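Local coordinates for protein ofchtiv-allosamidin (Ostrinia furnacalis, PDB 6JMB) that probably hydrolyses chitin as a group IV insect chitinase of glycoside hydrolase family 18, and binds the inhibitor allosamidin in its pocket, at residues 125-130 and 173-178; 165-170 and 188-193. All coordinates share one frame; numbering follows the deposited sequence.

Interaction 1 of 2, residues 125-130 and 173-178. With AMI (allosamizoline), chain C.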
loop_
_atom_site.group_PDB
_atom_site.type_symbol
_atom_site.label_atom_id
_atom_site.label_comp_id
_atom_site.label_asym_id
_atom_site.label_seq_id
_atom_site.Cartn_x
_atom_site.Cartn_y
_atom_site.Cartn_z
ATOM N N TRP A 125 0.756 -11.097 3.016
ATOM C CA TRP A 125 0.403 -11.733 4.278
ATOM C C TRP A 125 0.672 -10.742 5.403
ATOM O O TRP A 125 1.816 -10.316 5.597
ATOM C CB TRP A 125 1.264 -12.989 4.423
ATOM C CG TRP A 125 1.262 -13.714 5.753
ATOM C CD1 TRP A 125 0.538 -13.427 6.884
ATOM C CD2 TRP A 125 2.043 -14.870 6.059
ATOM N NE1 TRP A 125 0.831 -14.344 7.876
ATOM C CE2 TRP A 125 1.757 -15.232 7.394
ATOM C CE3 TRP A 125 2.961 -15.634 5.333
ATOM C CZ2 TRP A 125 2.358 -16.333 8.015
ATOM C CZ3 TRP A 125 3.556 -16.728 5.945
ATOM C CH2 TRP A 125 3.258 -17.060 7.280
ATOM N N GLU A 126 -0.370 -10.372 6.146
ATOM C CA GLU A 126 -0.252 -9.370 7.209
ATOM C C GLU A 126 -0.562 -10.017 8.561
ATOM O O GLU A 126 -1.715 -10.026 8.999
ATOM C CB GLU A 126 -1.157 -8.159 6.902
ATOM C CG GLU A 126 -0.839 -7.553 5.530
ATOM C CD GLU A 126 -1.328 -6.134 5.328
ATOM O OE1 GLU A 126 -2.038 -5.585 6.194
ATOM O OE2 GLU A 126 -0.977 -5.548 4.280
ATOM N N TYR A 127 0.455 -10.563 9.242
ATOM C CA TYR A 127 1.857 -10.617 8.832
ATOM C C TYR A 127 2.424 -11.884 9.450
ATOM O O TYR A 127 1.899 -12.370 10.456
ATOM C CB TYR A 127 2.654 -9.469 9.455
ATOM C CG TYR A 127 2.182 -8.096 9.094
ATOM C CD1 TYR A 127 2.658 -7.465 7.952
ATOM C CD2 TYR A 127 1.266 -7.421 9.892
ATOM C CE1 TYR A 127 2.231 -6.206 7.604
ATOM C CE2 TYR A 127 0.833 -6.152 9.543
ATOM C CZ TYR A 127 1.326 -5.561 8.402
ATOM O OH TYR A 127 0.920 -4.301 8.046
ATOM N N PRO A 128 3.518 -12.400 8.902
ATOM C CA PRO A 128 4.205 -13.512 9.569
ATOM C C PRO A 128 4.523 -13.159 11.014
ATOM O O PRO A 128 4.992 -12.055 11.315
ATOM C CB PRO A 128 5.480 -13.686 8.737
ATOM C CG PRO A 128 5.102 -13.169 7.374
ATOM C CD PRO A 128 4.171 -12.017 7.639
ATOM N N ASN A 129 4.216 -14.092 11.918
ATOM C CA ASN A 129 4.581 -13.964 13.331
ATOM C C ASN A 129 3.907 -12.767 14.004
ATOM O O ASN A 129 4.408 -12.227 14.994
ATOM C CB ASN A 129 6.103 -13.941 13.509
ATOM C CG ASN A 129 6.535 -14.002 14.961
ATOM O OD1 ASN A 129 5.921 -14.684 15.781
ATOM N ND2 ASN A 129 7.595 -13.265 15.285
ATOM N N ARG A 130 2.758 -12.333 13.489
ATOM C CA ARG A 130 2.018 -11.246 14.113
ATOM C C ARG A 130 0.526 -11.531 14.050
ATOM O O ARG A 130 0.072 -12.454 13.369
ATOM C CB ARG A 130 2.334 -9.896 13.461
ATOM C CG ARG A 130 3.792 -9.492 13.593
ATOM C CD ARG A 130 4.091 -8.175 12.925
ATOM N NE ARG A 130 3.339 -7.086 13.527
ATOM C CZ ARG A 130 3.211 -5.887 12.972
ATOM N NH1 ARG A 130 3.788 -5.630 11.808
ATOM N NH2 ARG A 130 2.504 -4.946 13.581
ATOM N N VAL A 173 11.457 -6.748 11.667
ATOM C CA VAL A 173 12.232 -7.796 12.326
ATOM C C VAL A 173 11.343 -8.870 12.936
ATOM O O VAL A 173 11.821 -9.974 13.227
ATOM C CB VAL A 173 13.221 -7.248 13.373
ATOM C CG1 VAL A 173 14.188 -6.261 12.731
ATOM C CG2 VAL A 173 12.467 -6.635 14.546
ATOM N N GLN A 174 10.064 -8.574 13.160
ATOM C CA GLN A 174 9.150 -9.587 13.664
ATOM C C GLN A 174 8.741 -10.592 12.603
ATOM O O GLN A 174 8.324 -11.699 12.955
ATOM C CB GLN A 174 7.880 -8.936 14.214
ATOM C CG GLN A 174 8.125 -8.022 15.392
ATOM C CD GLN A 174 6.845 -7.368 15.871
ATOM O OE1 GLN A 174 5.897 -8.050 16.266
ATOM N NE2 GLN A 174 6.802 -6.042 15.819
ATOM N N SER A 175 8.857 -10.246 11.317
ATOM C CA SER A 175 8.213 -11.023 10.268
ATOM C C SER A 175 9.150 -11.601 9.219
ATOM O O SER A 175 8.791 -12.607 8.600
ATOM C CB SER A 175 7.177 -10.167 9.520
ATOM O OG SER A 175 6.094 -9.803 10.364
ATOM N N TYR A 176 10.311 -10.988 8.961
ATOM C CA TYR A 176 11.033 -11.269 7.729
ATOM C C TYR A 176 12.513 -11.499 7.958
ATOM O O TYR A 176 13.152 -10.820 8.766
ATOM C CB TYR A 176 10.931 -10.109 6.732
ATOM C CG TYR A 176 9.541 -9.554 6.558
ATOM C CD1 TYR A 176 8.529 -10.318 5.976
ATOM C CD2 TYR A 176 9.239 -8.269 6.970
ATOM C CE1 TYR A 176 7.248 -9.801 5.816
ATOM C CE2 TYR A 176 7.966 -7.743 6.816
ATOM C CZ TYR A 176 6.977 -8.512 6.245
ATOM O OH TYR A 176 5.719 -7.983 6.099
ATOM N N ASP A 177 13.059 -12.429 7.193
ATOM C CA ASP A 177 14.485 -12.467 6.928
ATOM C C ASP A 177 14.696 -11.769 5.589
ATOM O O ASP A 177 14.341 -12.313 4.538
ATOM C CB ASP A 177 14.987 -13.902 6.882
ATOM C CG ASP A 177 16.439 -13.969 6.535
ATOM O OD1 ASP A 177 17.256 -13.731 7.442
ATOM O OD2 ASP A 177 16.754 -14.203 5.353
ATOM N N VAL A 178 15.235 -10.545 5.633
ATOM C CA VAL A 178 15.241 -9.694 4.436
ATOM C C VAL A 178 15.995 -10.302 3.262
ATOM O O VAL A 178 15.454 -10.300 2.143
ATOM C CB VAL A 178 15.687 -8.261 4.795
ATOM C CG1 VAL A 178 15.818 -7.407 3.537
ATOM C CG2 VAL A 178 14.707 -7.622 5.777
HETATM C C1 AMI C . -2.308 -1.909 2.920
HETATM C C2 AMI C . -2.827 -3.402 2.941
HETATM C C3 AMI C . -4.252 -3.284 2.719
HETATM C C4 AMI C . -4.646 -1.898 3.375
HETATM C C5 AMI C . -3.594 -1.041 2.850
HETATM C C6 AMI C . -3.440 0.310 3.640
HETATM C C7 AMI C . -1.486 -3.067 1.215
HETATM C C8 AMI C . -0.567 -4.755 -0.454
HETATM C C9 AMI C . 0.049 -2.277 -0.669
HETATM N N2 AMI C . -2.195 -4.011 1.973
HETATM N N7 AMI C . -0.670 -3.373 0.034
HETATM O O3 AMI C . -4.945 -4.402 3.272
HETATM O O4 AMI C . -5.891 -1.362 2.946
HETATM O O6 AMI C . -3.268 0.012 5.010
HETATM O O7 AMI C . -1.588 -1.788 1.673
HETATM O O HOH W 1 3.993 -9.175 4.425
HETATM O O HOH W 2 5.800 -10.643 16.920
HETATM O O HOH W 3 5.723 -7.142 10.435
HETATM O O HOH W 4 3.269 -7.398 16.463
#
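Two direct hydrogen bonds join the P128-N129 turn to the end of helix 169-175. The hydroxyl S175 OG donates to P128 O over 2.7 Å, lying in the plane of that carbonyl. Next door, N129 ND2 donates to Q174 O at 2.9 Å, its N-H pointing at an in-plane lone pair with the acceptor nearly in the plane of the N129 amide. CG of N129 stands anti to the backbone N (chi1 -172°), which puts CG on the side of the helix end. An alanine at N129 would probably leave Q174 O without this donor and the turn held less firmly to the helix.

Water extends the polar seam. One water accepts a hydrogen bond from R130 NH1, in the guanidinium plane, and donates one to S175 OG; two others donate to Q174 OE1; one of them also donates to N129 O, and the other accepts from R130 NE. Q174 NE2 turns back to E170 O of its own helix. A further water links W125 O to Y176 OH, which is also bonded to S166 N.

Packing completes the contact. P128 CD comes within 4.2 Å of Y176 CE1, an apolar pair. Y176 OH meets the edge of the Y127 ring at CD1, 3.6 Å away. The Y127 ring itself lies between E126 CB, over one face, and R130 NH1, 3.6 Å above the plane on the opposite face, offset toward the rim.

Y127 to R130 form a type II turn directly after E126, which ends the DxxDxDxE signature of family 18 and approaches allosamizoline N2 with OE2 at 3.0 Å. The chemistry is therefore a mostly polar, water-bridged seam that fastens the loop behind this pocket residue.

Interaction 2 of 2, residues 165-170 and 188-193. With AMI (allosamizoline), chain C.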
loop_
_atom_site.group_PDB
_atom_site.type_symbol
_atom_site.label_atom_id
_atom_site.label_comp_id
_atom_site.label_asym_id
_atom_site.label_seq_id
_atom_site.Cartn_x
_atom_site.Cartn_y
_atom_site.Cartn_z
ATOM N N VAL A 165 5.321 -5.609 2.204
ATOM C CA VAL A 165 5.883 -5.853 3.529
ATOM C C VAL A 165 5.687 -4.652 4.441
ATOM O O VAL A 165 5.591 -3.506 3.990
ATOM C CB VAL A 165 7.383 -6.209 3.465
ATOM C CG1 VAL A 165 7.599 -7.495 2.665
ATOM C CG2 VAL A 165 8.173 -5.053 2.867
ATOM N N SER A 166 5.655 -4.925 5.744
ATOM C CA SER A 166 5.669 -3.852 6.729
ATOM C C SER A 166 6.988 -3.086 6.661
ATOM O O SER A 166 8.023 -3.611 6.234
ATOM C CB SER A 166 5.455 -4.411 8.134
ATOM O OG SER A 166 6.468 -5.351 8.452
ATOM N N ALA A 167 6.942 -1.821 7.077
ATOM C CA ALA A 167 7.982 -0.864 6.712
ATOM C C ALA A 167 9.075 -0.700 7.764
ATOM O O ALA A 167 10.254 -0.925 7.473
ATOM C CB ALA A 167 7.356 0.492 6.377
ATOM N N VAL A 168 8.719 -0.280 8.968
ATOM C CA VAL A 168 9.738 0.137 9.927
ATOM C C VAL A 168 10.434 -1.078 10.521
ATOM O O VAL A 168 9.877 -2.177 10.585
ATOM C CB VAL A 168 9.164 1.058 11.024
ATOM C CG1 VAL A 168 8.523 2.304 10.414
ATOM C CG2 VAL A 168 8.185 0.316 11.917
ATOM N N GLU A 169 11.666 -0.853 10.980
ATOM C CA GLU A 169 12.484 -1.923 11.538
ATOM C C GLU A 169 11.754 -2.732 12.609
ATOM O O GLU A 169 11.795 -3.966 12.602
ATOM C CB GLU A 169 13.792 -1.351 12.081
ATOM C CG GLU A 169 14.703 -2.420 12.632
ATOM C CD GLU A 169 16.072 -1.875 12.994
ATOM O OE1 GLU A 169 16.306 -0.665 12.780
ATOM O OE2 GLU A 169 16.909 -2.659 13.486
ATOM N N GLU A 170 11.102 -2.065 13.561
ATOM C CA GLU A 170 10.529 -2.826 14.676
ATOM C C GLU A 170 9.419 -3.755 14.213
ATOM O O GLU A 170 9.156 -4.787 14.845
ATOM C CB GLU A 170 10.043 -1.895 15.784
ATOM C CG GLU A 170 11.075 -0.905 16.112
ATOM C CD GLU A 170 10.820 0.354 15.317
ATOM O OE1 GLU A 170 10.667 0.230 14.086
ATOM O OE2 GLU A 170 10.968 1.422 15.862
ATOM N N ILE A 188 10.228 -5.883 -3.823
ATOM C CA ILE A 188 9.575 -5.771 -2.525
ATOM C C ILE A 188 8.869 -4.423 -2.469
ATOM O O ILE A 188 9.509 -3.369 -2.592
ATOM C CB ILE A 188 10.599 -5.887 -1.387
ATOM C CG1 ILE A 188 11.228 -7.278 -1.365
ATOM C CG2 ILE A 188 9.945 -5.589 -0.056
ATOM C CD1 ILE A 188 12.285 -7.440 -0.292
ATOM N N GLY A 189 7.551 -4.451 -2.289
ATOM C CA GLY A 189 6.801 -3.229 -2.079
ATOM C C GLY A 189 6.749 -2.901 -0.602
ATOM O O GLY A 189 6.017 -3.550 0.146
ATOM N N VAL A 190 7.537 -1.927 -0.158
ATOM C CA VAL A 190 7.585 -1.588 1.261
ATOM C C VAL A 190 6.435 -0.638 1.568
ATOM O O VAL A 190 6.292 0.410 0.929
ATOM C CB VAL A 190 8.939 -0.972 1.640
ATOM C CG1 VAL A 190 9.018 -0.755 3.138
ATOM C CG2 VAL A 190 10.082 -1.869 1.173
ATOM N N MET A 191 5.604 -1.006 2.539
ATOM C CA MET A 191 4.384 -0.248 2.838
ATOM C C MET A 191 4.708 0.914 3.779
ATOM O O MET A 191 4.376 0.920 4.968
ATOM C CB MET A 191 3.308 -1.165 3.405
ATOM C CG MET A 191 2.792 -2.172 2.392
ATOM S SD MET A 191 1.364 -3.108 2.986
ATOM C CE MET A 191 2.163 -4.268 4.093
ATOM N N THR A 192 5.359 1.927 3.200
ATOM C CA THR A 192 5.827 3.111 3.926
ATOM C C THR A 192 4.694 4.122 4.147
ATOM O O THR A 192 4.708 5.257 3.669
ATOM C CB THR A 192 7.045 3.713 3.228
ATOM O OG1 THR A 192 6.912 3.578 1.803
ATOM C CG2 THR A 192 8.324 3.005 3.675
ATOM N N TYR A 193 3.699 3.671 4.903
ATOM C CA TYR A 193 2.550 4.467 5.316
ATOM C C TYR A 193 1.917 3.730 6.488
ATOM O O TYR A 193 2.452 2.725 6.962
ATOM C CB TYR A 193 1.577 4.724 4.154
ATOM C CG TYR A 193 1.408 3.552 3.214
ATOM C CD1 TYR A 193 0.715 2.413 3.606
ATOM C CD2 TYR A 193 1.950 3.579 1.939
ATOM C CE1 TYR A 193 0.557 1.337 2.745
ATOM C CE2 TYR A 193 1.793 2.512 1.072
ATOM C CZ TYR A 193 1.107 1.398 1.487
ATOM O OH TYR A 193 0.959 0.331 0.630
HETATM C C1 AMI C . -2.308 -1.909 2.920
HETATM C C2 AMI C . -2.827 -3.402 2.941
HETATM C C3 AMI C . -4.252 -3.284 2.719
HETATM C C4 AMI C . -4.646 -1.898 3.375
HETATM C C5 AMI C . -3.594 -1.041 2.850
HETATM C C6 AMI C . -3.440 0.310 3.640
HETATM C C7 AMI C . -1.486 -3.067 1.215
HETATM C C8 AMI C . -0.567 -4.755 -0.454
HETATM C C9 AMI C . 0.049 -2.277 -0.669
HETATM N N2 AMI C . -2.195 -4.011 1.973
HETATM N N7 AMI C . -0.670 -3.373 0.034
HETATM O O3 AMI C . -4.945 -4.402 3.272
HETATM O O4 AMI C . -5.891 -1.362 2.946
HETATM O O6 AMI C . -3.268 0.012 5.010
HETATM O O7 AMI C . -1.588 -1.788 1.673
HETATM O O HOH W 5 4.047 -0.821 7.008
#
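V165 pairs with V190 as neighbouring parallel strands, its N donating to G189 O at 3.0 Å and its O receiving M191 N at 2.9 Å, with M191 N nearly in line with the V165 C=O (C=O...N angle 170°). Beyond this bridge segment 188-193 turns through consecutive inverse gamma turns centred on M191 and T192, and a water bridges the two segments, accepting weakly from A167 N and donating to M191 O.

Among the side chains, V165 CG2 sits between its backbone N and carbonyl carbon and presses on I188 CG2 at 3.5 Å, tighter than usual for methyl groups. The same CG2 also meets V190 CG2, while V165 is covered in turn by W233 of helix 226-235. A167 CB lies 3.8 Å from V190 CG1 and packs against M191 O and T192 CG2, and T192 OG1 bonds to G246 O on the next strand.

M191 reaches both the neighbouring strand and the ligand. Its chain bends at chi3 (-77°), bringing CE back to within 3.5 Å of V165 O, while SD rests 3.4 Å from C7 of allosamizoline. The Y193 ring carries the M191 carbonyl carbon over the centre of one face. Its edge is turned to the ligand, where Y193 OH lies 3.1 Å from C9 of allosamizoline, its closest approach, and makes a weak, long bond of 3.5 Å to O7.

In a TIM barrel the C-terminal strand ends carry the active site, and here M191 and Y193 follow the V165-V190 bridge and reach the ligand. Methyl packing and two backbone bonds thus hold the strand ends together, while a thioether and a phenol line the ligand's oxazoline side.

From the N terminus the chain visits 125-130, 165-170, 173-178 and 188-193, so the two contacts cross. Interaction 1 closes a long excursion: the loop after strand 120-124, helix 138-154 and strand 160-165 return to the end of helix 169-175. Interaction 2 opens inside that excursion and closes after it, enclosing helices 169-175 and 178-184 before strand 187-190 settles beside strand 160-165. Three consecutive barrel strands are thereby tied to the connections between them. The contacts also touch directly: Y127 CE1 packs on S166 CB, and at the ligand E126 OE2 lies 3.4 Å from M191 CE, bringing both to the allosamizoline pocket.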